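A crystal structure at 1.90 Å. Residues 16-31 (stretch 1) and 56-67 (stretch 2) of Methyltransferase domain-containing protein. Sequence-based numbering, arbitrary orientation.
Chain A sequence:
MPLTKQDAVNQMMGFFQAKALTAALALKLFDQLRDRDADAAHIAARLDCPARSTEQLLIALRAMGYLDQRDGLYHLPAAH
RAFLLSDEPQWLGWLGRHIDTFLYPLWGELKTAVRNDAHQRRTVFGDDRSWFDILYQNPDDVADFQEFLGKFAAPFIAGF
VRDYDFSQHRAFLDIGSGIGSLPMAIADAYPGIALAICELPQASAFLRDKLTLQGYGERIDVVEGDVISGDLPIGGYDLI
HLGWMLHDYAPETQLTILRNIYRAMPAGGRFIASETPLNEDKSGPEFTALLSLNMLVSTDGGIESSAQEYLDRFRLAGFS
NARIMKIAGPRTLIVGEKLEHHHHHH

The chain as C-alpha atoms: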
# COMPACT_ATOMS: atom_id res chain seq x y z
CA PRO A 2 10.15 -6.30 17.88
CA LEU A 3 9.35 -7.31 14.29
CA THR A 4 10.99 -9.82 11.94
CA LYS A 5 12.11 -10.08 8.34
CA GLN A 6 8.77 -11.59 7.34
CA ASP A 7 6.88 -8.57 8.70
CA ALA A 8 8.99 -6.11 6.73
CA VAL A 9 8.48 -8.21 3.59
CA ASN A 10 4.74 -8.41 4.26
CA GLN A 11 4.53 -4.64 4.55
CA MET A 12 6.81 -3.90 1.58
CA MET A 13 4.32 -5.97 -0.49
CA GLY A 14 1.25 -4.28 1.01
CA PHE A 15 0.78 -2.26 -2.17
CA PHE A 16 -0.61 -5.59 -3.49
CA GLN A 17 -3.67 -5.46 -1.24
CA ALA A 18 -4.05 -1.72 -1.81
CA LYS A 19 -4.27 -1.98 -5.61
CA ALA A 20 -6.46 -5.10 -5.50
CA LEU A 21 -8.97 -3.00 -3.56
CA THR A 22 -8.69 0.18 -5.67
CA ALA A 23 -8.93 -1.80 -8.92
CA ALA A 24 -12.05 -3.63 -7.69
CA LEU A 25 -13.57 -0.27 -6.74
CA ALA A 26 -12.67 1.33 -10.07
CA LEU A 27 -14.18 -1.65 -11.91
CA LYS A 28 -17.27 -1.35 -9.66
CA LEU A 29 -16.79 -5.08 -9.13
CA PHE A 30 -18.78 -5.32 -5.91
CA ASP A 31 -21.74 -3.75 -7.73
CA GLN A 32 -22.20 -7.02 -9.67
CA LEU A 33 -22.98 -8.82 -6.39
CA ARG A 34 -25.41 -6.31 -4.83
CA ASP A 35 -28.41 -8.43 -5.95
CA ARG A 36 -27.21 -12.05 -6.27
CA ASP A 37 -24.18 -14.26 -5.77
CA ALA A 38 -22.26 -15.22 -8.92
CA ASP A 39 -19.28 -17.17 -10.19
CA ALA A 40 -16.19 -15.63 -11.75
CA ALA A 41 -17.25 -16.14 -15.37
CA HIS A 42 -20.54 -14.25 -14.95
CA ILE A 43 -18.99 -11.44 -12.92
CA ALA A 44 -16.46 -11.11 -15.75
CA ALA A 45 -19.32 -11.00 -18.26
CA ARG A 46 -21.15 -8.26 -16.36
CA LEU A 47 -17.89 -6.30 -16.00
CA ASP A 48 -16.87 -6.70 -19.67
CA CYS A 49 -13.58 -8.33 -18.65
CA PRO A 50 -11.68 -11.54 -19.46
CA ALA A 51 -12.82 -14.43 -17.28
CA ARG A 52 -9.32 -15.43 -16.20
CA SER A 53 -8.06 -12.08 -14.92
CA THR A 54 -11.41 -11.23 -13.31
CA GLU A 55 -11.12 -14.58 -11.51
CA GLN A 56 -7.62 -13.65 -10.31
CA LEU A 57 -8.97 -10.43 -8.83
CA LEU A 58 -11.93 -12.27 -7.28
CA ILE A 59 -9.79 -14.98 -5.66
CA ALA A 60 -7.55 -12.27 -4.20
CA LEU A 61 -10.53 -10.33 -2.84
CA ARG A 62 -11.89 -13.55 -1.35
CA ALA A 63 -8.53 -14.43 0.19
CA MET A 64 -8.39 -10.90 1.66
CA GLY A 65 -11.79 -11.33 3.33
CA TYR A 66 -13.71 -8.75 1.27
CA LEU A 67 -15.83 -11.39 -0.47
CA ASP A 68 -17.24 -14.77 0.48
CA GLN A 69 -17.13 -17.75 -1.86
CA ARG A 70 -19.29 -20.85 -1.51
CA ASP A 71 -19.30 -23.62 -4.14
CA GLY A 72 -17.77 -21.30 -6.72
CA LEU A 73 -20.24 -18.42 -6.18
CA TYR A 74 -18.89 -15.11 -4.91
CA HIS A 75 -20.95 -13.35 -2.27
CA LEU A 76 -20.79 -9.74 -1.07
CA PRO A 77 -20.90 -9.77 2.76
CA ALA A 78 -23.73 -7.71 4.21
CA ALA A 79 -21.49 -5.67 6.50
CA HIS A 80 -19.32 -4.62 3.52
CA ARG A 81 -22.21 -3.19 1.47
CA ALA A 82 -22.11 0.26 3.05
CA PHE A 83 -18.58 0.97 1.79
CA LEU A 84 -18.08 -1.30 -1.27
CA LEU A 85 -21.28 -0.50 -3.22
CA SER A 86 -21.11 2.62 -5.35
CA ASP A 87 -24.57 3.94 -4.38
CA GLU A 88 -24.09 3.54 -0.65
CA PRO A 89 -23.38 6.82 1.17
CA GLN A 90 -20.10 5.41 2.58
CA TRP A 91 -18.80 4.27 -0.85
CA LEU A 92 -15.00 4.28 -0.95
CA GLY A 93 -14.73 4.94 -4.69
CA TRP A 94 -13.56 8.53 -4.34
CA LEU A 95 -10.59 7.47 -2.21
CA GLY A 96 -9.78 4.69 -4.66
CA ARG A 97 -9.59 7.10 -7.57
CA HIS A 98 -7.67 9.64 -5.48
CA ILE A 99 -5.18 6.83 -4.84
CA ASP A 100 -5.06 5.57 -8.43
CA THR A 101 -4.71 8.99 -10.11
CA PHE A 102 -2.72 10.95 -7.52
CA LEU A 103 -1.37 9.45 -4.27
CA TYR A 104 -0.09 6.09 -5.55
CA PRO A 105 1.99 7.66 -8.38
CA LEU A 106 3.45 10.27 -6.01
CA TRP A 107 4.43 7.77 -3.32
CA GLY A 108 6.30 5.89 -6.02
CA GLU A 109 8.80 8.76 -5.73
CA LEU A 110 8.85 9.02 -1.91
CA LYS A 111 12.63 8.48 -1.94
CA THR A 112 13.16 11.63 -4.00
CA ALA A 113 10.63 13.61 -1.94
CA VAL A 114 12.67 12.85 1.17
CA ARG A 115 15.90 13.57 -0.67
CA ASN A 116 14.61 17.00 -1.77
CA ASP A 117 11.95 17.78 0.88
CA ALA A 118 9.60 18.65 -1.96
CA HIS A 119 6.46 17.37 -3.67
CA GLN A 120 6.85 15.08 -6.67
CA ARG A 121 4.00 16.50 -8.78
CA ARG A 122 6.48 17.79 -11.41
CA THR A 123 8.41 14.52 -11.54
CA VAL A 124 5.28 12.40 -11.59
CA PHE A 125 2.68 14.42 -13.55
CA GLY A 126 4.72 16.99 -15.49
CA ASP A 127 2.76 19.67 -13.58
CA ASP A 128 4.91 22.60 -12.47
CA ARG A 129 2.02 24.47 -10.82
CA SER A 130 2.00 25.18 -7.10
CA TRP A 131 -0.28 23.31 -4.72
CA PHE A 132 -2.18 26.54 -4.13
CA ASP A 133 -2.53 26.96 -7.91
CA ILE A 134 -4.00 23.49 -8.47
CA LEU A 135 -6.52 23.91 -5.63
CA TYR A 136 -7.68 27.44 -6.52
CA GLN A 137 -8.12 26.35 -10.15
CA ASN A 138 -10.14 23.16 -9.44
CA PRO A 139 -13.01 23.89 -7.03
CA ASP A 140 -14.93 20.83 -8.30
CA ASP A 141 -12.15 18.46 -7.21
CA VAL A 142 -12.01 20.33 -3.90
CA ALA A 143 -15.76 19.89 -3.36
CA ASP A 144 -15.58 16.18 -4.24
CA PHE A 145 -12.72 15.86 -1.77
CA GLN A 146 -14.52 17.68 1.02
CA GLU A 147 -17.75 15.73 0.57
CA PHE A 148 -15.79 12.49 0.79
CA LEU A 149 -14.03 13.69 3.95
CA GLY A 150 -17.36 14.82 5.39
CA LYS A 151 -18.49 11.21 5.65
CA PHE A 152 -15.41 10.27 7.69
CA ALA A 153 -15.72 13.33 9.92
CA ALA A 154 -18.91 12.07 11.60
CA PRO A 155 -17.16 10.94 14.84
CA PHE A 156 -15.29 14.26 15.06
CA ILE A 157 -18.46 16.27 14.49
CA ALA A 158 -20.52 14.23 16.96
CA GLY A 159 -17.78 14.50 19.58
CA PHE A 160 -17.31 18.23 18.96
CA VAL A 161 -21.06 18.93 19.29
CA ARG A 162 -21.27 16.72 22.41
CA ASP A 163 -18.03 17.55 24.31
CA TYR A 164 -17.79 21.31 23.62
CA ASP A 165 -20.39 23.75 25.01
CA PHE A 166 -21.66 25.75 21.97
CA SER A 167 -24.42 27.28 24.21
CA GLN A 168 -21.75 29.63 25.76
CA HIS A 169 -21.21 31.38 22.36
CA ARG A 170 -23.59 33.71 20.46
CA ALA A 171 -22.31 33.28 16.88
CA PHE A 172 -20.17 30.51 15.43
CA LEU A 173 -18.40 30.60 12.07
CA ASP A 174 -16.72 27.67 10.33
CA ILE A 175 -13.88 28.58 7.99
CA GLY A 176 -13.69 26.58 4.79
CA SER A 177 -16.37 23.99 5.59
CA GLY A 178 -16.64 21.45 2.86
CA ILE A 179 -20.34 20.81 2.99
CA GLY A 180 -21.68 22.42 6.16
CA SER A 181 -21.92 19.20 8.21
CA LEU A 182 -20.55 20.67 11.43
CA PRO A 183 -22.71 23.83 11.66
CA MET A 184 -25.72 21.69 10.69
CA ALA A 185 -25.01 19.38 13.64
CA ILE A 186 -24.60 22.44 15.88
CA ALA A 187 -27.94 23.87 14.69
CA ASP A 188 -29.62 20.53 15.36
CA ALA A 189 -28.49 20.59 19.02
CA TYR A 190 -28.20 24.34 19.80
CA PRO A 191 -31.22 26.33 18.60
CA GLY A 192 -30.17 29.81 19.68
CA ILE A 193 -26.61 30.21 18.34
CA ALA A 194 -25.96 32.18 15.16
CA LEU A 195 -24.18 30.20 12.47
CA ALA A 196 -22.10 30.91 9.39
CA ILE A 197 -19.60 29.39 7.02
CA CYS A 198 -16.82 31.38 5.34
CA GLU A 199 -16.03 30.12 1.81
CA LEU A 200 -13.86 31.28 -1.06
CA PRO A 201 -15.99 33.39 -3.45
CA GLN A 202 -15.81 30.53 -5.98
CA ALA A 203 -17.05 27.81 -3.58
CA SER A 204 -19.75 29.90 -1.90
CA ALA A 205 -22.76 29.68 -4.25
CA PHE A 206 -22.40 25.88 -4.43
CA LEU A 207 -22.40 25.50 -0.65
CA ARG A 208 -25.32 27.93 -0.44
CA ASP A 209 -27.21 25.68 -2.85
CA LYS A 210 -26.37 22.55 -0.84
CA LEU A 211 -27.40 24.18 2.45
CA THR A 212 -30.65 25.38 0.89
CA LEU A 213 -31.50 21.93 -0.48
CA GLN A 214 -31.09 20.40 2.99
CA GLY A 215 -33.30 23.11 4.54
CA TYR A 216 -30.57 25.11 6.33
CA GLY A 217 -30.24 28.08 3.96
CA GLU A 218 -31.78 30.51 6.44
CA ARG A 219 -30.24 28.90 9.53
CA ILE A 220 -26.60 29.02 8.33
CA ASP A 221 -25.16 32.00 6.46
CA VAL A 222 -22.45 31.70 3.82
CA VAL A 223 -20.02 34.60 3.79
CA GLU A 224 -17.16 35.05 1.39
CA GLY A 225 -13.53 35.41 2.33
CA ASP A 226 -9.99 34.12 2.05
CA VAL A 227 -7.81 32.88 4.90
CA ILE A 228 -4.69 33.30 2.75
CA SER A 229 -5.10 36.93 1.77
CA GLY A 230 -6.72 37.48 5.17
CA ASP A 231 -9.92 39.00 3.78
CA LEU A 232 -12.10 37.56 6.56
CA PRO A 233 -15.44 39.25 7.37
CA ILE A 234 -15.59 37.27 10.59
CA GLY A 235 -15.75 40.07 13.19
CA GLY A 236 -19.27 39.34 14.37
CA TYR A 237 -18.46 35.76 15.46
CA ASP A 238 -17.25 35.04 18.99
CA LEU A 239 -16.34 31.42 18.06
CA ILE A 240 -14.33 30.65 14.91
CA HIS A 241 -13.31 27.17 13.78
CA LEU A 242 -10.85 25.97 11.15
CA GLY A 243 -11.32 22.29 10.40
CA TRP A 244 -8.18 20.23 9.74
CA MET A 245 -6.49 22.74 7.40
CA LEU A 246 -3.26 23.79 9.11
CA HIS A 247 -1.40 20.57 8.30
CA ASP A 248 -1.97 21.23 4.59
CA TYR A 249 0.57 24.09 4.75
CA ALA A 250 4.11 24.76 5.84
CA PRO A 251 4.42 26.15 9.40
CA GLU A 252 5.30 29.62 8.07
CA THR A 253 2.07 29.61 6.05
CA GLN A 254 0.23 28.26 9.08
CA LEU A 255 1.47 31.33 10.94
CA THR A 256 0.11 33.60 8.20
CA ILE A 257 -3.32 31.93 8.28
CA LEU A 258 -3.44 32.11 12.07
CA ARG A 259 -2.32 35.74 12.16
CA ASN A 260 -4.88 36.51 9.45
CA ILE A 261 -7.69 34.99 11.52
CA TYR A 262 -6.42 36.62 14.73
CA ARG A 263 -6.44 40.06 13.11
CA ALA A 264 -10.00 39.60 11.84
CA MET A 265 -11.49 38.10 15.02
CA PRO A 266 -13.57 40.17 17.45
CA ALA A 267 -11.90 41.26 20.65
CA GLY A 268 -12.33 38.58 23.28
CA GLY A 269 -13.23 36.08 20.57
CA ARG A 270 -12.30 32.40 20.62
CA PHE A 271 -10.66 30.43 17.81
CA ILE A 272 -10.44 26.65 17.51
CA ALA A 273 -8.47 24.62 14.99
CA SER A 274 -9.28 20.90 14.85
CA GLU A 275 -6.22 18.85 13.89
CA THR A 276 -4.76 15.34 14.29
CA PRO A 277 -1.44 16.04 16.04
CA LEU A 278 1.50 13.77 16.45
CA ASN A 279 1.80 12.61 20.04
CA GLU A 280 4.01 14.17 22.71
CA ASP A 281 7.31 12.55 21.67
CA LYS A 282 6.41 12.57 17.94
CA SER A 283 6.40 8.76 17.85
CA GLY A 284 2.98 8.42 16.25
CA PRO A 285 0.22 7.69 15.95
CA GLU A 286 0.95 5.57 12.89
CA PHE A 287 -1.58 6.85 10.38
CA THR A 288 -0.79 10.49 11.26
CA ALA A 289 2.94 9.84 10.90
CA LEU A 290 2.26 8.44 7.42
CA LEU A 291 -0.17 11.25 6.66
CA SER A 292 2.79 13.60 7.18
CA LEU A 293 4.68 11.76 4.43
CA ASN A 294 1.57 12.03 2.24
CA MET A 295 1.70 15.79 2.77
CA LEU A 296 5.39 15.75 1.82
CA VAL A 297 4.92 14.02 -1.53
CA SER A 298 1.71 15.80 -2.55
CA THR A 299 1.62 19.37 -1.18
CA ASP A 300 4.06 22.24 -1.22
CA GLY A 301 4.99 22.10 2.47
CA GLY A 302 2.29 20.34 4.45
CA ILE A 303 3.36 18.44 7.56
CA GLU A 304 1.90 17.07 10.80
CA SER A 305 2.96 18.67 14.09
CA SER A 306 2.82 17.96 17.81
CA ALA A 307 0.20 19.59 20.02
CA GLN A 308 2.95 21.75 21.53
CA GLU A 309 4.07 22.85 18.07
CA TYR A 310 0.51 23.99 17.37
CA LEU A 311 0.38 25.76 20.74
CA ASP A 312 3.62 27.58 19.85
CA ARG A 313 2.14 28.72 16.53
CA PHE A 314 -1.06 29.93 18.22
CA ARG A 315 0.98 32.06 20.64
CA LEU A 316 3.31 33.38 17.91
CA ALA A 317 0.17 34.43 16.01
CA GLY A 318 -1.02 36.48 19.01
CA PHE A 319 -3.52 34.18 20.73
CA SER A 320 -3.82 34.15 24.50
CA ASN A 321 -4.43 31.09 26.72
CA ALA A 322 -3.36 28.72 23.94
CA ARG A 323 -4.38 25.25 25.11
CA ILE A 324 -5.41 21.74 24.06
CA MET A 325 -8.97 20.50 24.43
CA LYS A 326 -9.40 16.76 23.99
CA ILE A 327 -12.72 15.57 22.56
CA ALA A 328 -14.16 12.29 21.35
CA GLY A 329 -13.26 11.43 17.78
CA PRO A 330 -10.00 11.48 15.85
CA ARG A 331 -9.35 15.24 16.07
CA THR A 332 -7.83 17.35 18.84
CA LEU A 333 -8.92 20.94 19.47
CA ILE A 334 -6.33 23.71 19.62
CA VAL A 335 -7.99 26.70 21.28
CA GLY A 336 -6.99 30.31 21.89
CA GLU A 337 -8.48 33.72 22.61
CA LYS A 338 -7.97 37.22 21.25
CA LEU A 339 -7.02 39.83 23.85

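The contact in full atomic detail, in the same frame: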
# COMPACT_ATOMS: atom_id res chain seq x y z
N PHE A 16 0.25 -4.56 -2.87
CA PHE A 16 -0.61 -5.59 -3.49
C PHE A 16 -2.06 -5.45 -3.05
O PHE A 16 -2.98 -5.35 -3.88
CB PHE A 16 -0.14 -7.00 -3.13
CG PHE A 16 1.07 -7.47 -3.86
CD1 PHE A 16 1.80 -6.62 -4.68
CD2 PHE A 16 1.49 -8.79 -3.72
CE1 PHE A 16 2.94 -7.07 -5.34
CE2 PHE A 16 2.62 -9.26 -4.39
CZ PHE A 16 3.35 -8.39 -5.20
N GLN A 17 -2.31 -5.53 -1.74
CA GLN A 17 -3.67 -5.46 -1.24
C GLN A 17 -4.30 -4.12 -1.59
O GLN A 17 -5.49 -4.05 -1.90
CB GLN A 17 -3.71 -5.69 0.27
CG GLN A 17 -3.42 -7.14 0.70
CD GLN A 17 -1.93 -7.39 0.99
OE1 GLN A 17 -1.04 -6.84 0.31
NE2 GLN A 17 -1.66 -8.21 2.00
N ALA A 18 -3.51 -3.05 -1.54
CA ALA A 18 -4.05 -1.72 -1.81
C ALA A 18 -4.62 -1.65 -3.22
O ALA A 18 -5.76 -1.22 -3.41
CB ALA A 18 -2.96 -0.65 -1.62
N LYS A 19 -3.84 -2.08 -4.21
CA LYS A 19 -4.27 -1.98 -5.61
C LYS A 19 -5.31 -3.03 -5.97
O LYS A 19 -6.13 -2.80 -6.87
CB LYS A 19 -3.07 -2.08 -6.55
CG LYS A 19 -2.33 -0.76 -6.76
CD LYS A 19 -3.20 0.20 -7.58
CE LYS A 19 -2.43 1.44 -7.97
NZ LYS A 19 -3.13 2.21 -9.05
N ALA A 20 -5.33 -4.19 -5.30
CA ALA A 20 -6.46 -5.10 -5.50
C ALA A 20 -7.77 -4.42 -5.11
O ALA A 20 -8.76 -4.51 -5.83
CB ALA A 20 -6.27 -6.41 -4.72
N LEU A 21 -7.76 -3.70 -3.99
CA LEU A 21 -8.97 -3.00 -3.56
C LEU A 21 -9.32 -1.85 -4.50
O LEU A 21 -10.48 -1.72 -4.92
CB LEU A 21 -8.81 -2.52 -2.12
CG LEU A 21 -8.96 -3.58 -1.01
CD1 LEU A 21 -8.50 -3.02 0.33
CD2 LEU A 21 -10.43 -4.07 -0.88
N THR A 22 -8.35 -0.97 -4.83
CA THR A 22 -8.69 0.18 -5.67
C THR A 22 -9.09 -0.24 -7.08
O THR A 22 -9.94 0.41 -7.69
CB THR A 22 -7.55 1.21 -5.74
OG1 THR A 22 -6.42 0.67 -6.44
CG2 THR A 22 -7.12 1.70 -4.34
N ALA A 23 -8.50 -1.31 -7.62
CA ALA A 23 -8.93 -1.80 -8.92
C ALA A 23 -10.38 -2.31 -8.86
O ALA A 23 -11.21 -1.95 -9.70
CB ALA A 23 -7.99 -2.89 -9.42
N ALA A 24 -10.69 -3.14 -7.86
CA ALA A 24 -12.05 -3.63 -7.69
C ALA A 24 -13.05 -2.49 -7.57
O ALA A 24 -14.17 -2.56 -8.11
CB ALA A 24 -12.13 -4.52 -6.45
N LEU A 25 -12.67 -1.41 -6.88
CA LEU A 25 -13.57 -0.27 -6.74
C LEU A 25 -13.72 0.46 -8.06
O LEU A 25 -14.84 0.84 -8.44
CB LEU A 25 -13.08 0.67 -5.64
CG LEU A 25 -13.11 0.14 -4.20
CD1 LEU A 25 -12.38 1.10 -3.25
CD2 LEU A 25 -14.54 -0.10 -3.72
N ALA A 26 -12.61 0.65 -8.78
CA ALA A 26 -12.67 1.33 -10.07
C ALA A 26 -13.49 0.52 -11.08
O ALA A 26 -14.27 1.09 -11.86
CB ALA A 26 -11.25 1.58 -10.59
N LEU A 27 -13.37 -0.80 -11.05
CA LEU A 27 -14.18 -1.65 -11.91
C LEU A 27 -15.63 -1.75 -11.44
O LEU A 27 -16.45 -2.33 -12.15
CB LEU A 27 -13.57 -3.06 -11.99
CG LEU A 27 -12.28 -3.20 -12.81
CD1 LEU A 27 -11.54 -4.50 -12.50
CD2 LEU A 27 -12.59 -3.12 -14.30
N LYS A 28 -15.96 -1.19 -10.27
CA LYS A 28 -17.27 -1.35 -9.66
C LYS A 28 -17.62 -2.83 -9.53
O LYS A 28 -18.76 -3.25 -9.78
CB LYS A 28 -18.35 -0.58 -10.43
CG LYS A 28 -18.16 0.92 -10.38
CD LYS A 28 -18.96 1.62 -11.47
CE LYS A 28 -18.92 3.14 -11.30
NZ LYS A 28 -18.92 3.54 -9.87
N LEU A 29 -16.63 -3.63 -9.14
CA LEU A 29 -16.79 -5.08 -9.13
C LEU A 29 -17.85 -5.51 -8.12
O LEU A 29 -18.68 -6.37 -8.41
CB LEU A 29 -15.45 -5.74 -8.83
CG LEU A 29 -15.41 -7.26 -8.60
CD1 LEU A 29 -14.09 -7.84 -9.10
CD2 LEU A 29 -15.60 -7.59 -7.15
N PHE A 30 -17.82 -4.93 -6.93
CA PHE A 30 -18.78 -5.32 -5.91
C PHE A 30 -20.20 -4.98 -6.31
O PHE A 30 -21.14 -5.57 -5.77
CB PHE A 30 -18.41 -4.68 -4.58
CG PHE A 30 -16.97 -4.85 -4.21
CD1 PHE A 30 -16.51 -6.07 -3.74
CD2 PHE A 30 -16.08 -3.80 -4.35
CE1 PHE A 30 -15.18 -6.24 -3.41
CE2 PHE A 30 -14.75 -3.96 -4.03
CZ PHE A 30 -14.29 -5.19 -3.55
N ASP A 31 -20.39 -4.06 -7.27
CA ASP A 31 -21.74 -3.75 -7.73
C ASP A 31 -22.43 -4.97 -8.33
O ASP A 31 -23.64 -5.14 -8.18
CB ASP A 31 -21.70 -2.62 -8.77
CG ASP A 31 -21.44 -1.25 -8.14
OD1 ASP A 31 -21.53 -1.11 -6.90
OD2 ASP A 31 -21.15 -0.31 -8.92
N GLN A 56 -8.79 -13.92 -11.14
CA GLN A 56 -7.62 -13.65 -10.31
C GLN A 56 -7.91 -12.54 -9.31
O GLN A 56 -7.48 -12.61 -8.15
CB GLN A 56 -6.41 -13.29 -11.18
CG GLN A 56 -5.74 -14.48 -11.85
CD GLN A 56 -4.69 -14.05 -12.86
OE1 GLN A 56 -5.02 -13.56 -13.94
NE2 GLN A 56 -3.42 -14.23 -12.52
N LEU A 57 -8.59 -11.49 -9.76
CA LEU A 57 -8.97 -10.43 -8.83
C LEU A 57 -9.95 -10.94 -7.78
O LEU A 57 -9.82 -10.62 -6.60
CB LEU A 57 -9.56 -9.26 -9.62
CG LEU A 57 -9.96 -8.06 -8.77
CD1 LEU A 57 -8.81 -7.59 -7.88
CD2 LEU A 57 -10.46 -6.94 -9.70
N LEU A 58 -10.92 -11.76 -8.20
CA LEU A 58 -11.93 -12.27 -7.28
C LEU A 58 -11.31 -13.15 -6.20
O LEU A 58 -11.64 -13.01 -5.02
CB LEU A 58 -12.99 -13.05 -8.06
CG LEU A 58 -13.88 -12.17 -8.92
CD1 LEU A 58 -14.62 -13.05 -9.90
CD2 LEU A 58 -14.84 -11.39 -8.04
N ILE A 59 -10.45 -14.09 -6.61
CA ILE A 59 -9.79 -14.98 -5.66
C ILE A 59 -8.99 -14.18 -4.65
O ILE A 59 -8.99 -14.49 -3.46
CB ILE A 59 -8.89 -15.98 -6.42
CG1 ILE A 59 -9.74 -16.97 -7.21
CG2 ILE A 59 -7.95 -16.70 -5.46
CD1 ILE A 59 -8.87 -17.91 -8.10
N ALA A 60 -8.28 -13.14 -5.12
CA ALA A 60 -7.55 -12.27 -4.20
C ALA A 60 -8.50 -11.59 -3.23
O ALA A 60 -8.23 -11.55 -2.02
CB ALA A 60 -6.74 -11.23 -5.00
N LEU A 61 -9.59 -11.01 -3.73
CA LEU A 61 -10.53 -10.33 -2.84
C LEU A 61 -11.15 -11.31 -1.86
O LEU A 61 -11.42 -10.95 -0.71
CB LEU A 61 -11.64 -9.64 -3.65
CG LEU A 61 -11.18 -8.52 -4.59
CD1 LEU A 61 -12.31 -8.18 -5.57
CD2 LEU A 61 -10.74 -7.31 -3.76
N ARG A 62 -11.38 -12.54 -2.28
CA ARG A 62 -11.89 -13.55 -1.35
C ARG A 62 -10.83 -13.85 -0.30
O ARG A 62 -11.12 -13.88 0.91
CB ARG A 62 -12.27 -14.81 -2.12
CG ARG A 62 -12.29 -16.08 -1.26
CD ARG A 62 -13.37 -16.01 -0.18
NE ARG A 62 -13.41 -17.22 0.62
CZ ARG A 62 -12.66 -17.44 1.70
NH1 ARG A 62 -11.81 -16.53 2.11
NH2 ARG A 62 -12.76 -18.59 2.36
N ALA A 63 -9.59 -14.08 -0.75
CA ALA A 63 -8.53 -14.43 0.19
C ALA A 63 -8.26 -13.30 1.17
O ALA A 63 -7.81 -13.55 2.29
CB ALA A 63 -7.24 -14.78 -0.58
N MET A 64 -8.56 -12.05 0.78
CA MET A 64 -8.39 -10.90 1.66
C MET A 64 -9.55 -10.70 2.62
O MET A 64 -9.45 -9.85 3.52
CB MET A 64 -8.19 -9.61 0.84
CG MET A 64 -6.84 -9.50 0.10
SD MET A 64 -6.86 -8.20 -1.16
CE MET A 64 -7.17 -6.80 -0.10
N GLY A 65 -10.65 -11.42 2.45
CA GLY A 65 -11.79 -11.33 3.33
C GLY A 65 -12.88 -10.38 2.90
O GLY A 65 -13.88 -10.23 3.62
N TYR A 66 -12.72 -9.71 1.74
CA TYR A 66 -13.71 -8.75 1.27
C TYR A 66 -14.90 -9.42 0.61
O TYR A 66 -16.00 -8.85 0.61
CB TYR A 66 -13.04 -7.74 0.31
CG TYR A 66 -12.16 -6.80 1.10
CD1 TYR A 66 -12.69 -5.68 1.73
CD2 TYR A 66 -10.81 -7.07 1.28
CE1 TYR A 66 -11.90 -4.84 2.50
CE2 TYR A 66 -10.00 -6.25 2.05
CZ TYR A 66 -10.55 -5.13 2.65
OH TYR A 66 -9.76 -4.30 3.41
N LEU A 67 -14.73 -10.63 0.08
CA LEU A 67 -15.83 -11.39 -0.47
C LEU A 67 -15.85 -12.77 0.16
O LEU A 67 -14.82 -13.27 0.64
CB LEU A 67 -15.71 -11.53 -1.99
CG LEU A 67 -15.75 -10.28 -2.85
CD1 LEU A 67 -15.44 -10.64 -4.29
CD2 LEU A 67 -17.13 -9.57 -2.73

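What does Leu-57 meet as the second helix begins its run across the first? The two axes cross at 119°, with a closest approach of 10.2 Å, and no hydrogen bond joins the stretches, so packing alone makes the contact. Leu-57 points toward the first helix, its CD1 lying 3.7 Å from Ala-20 O. Its CD2 sits 3.9 Å from Leu-27 CD1 and 3.8 Å from Leu-29 CD1. Leu-58 starts sideways, yet its CD2 still comes within 3.8 Å of Leu-29 CD1.

How does Leu-61, one turn on, fill the middle? Its CD1 packs 3.8 Å from Ala-24 CB and 3.7 Å from Leu-29 CD2. The small side chains of Ala-20 and Ala-24 leave the backbone within reach of the leucines.

What happens where the helix gives out? Met-64 lays its CE 3.7 Å from Gln-17 CB and 3.8 Å from Leu-21 CG. Gly-65 then takes a positive phi in a Schellman motif, turning the chain without touching stretch 1.

What do the last two residues add? Tyr-66 offers a ring face to Leu-21, whose CD2 stands 3.5 Å from the centroid of that ring, almost on its normal: a CH-pi contact. Leu-67 CD2 instead meets the edge of the Phe-30 ring, 3.7 Å from Phe-30 CD1.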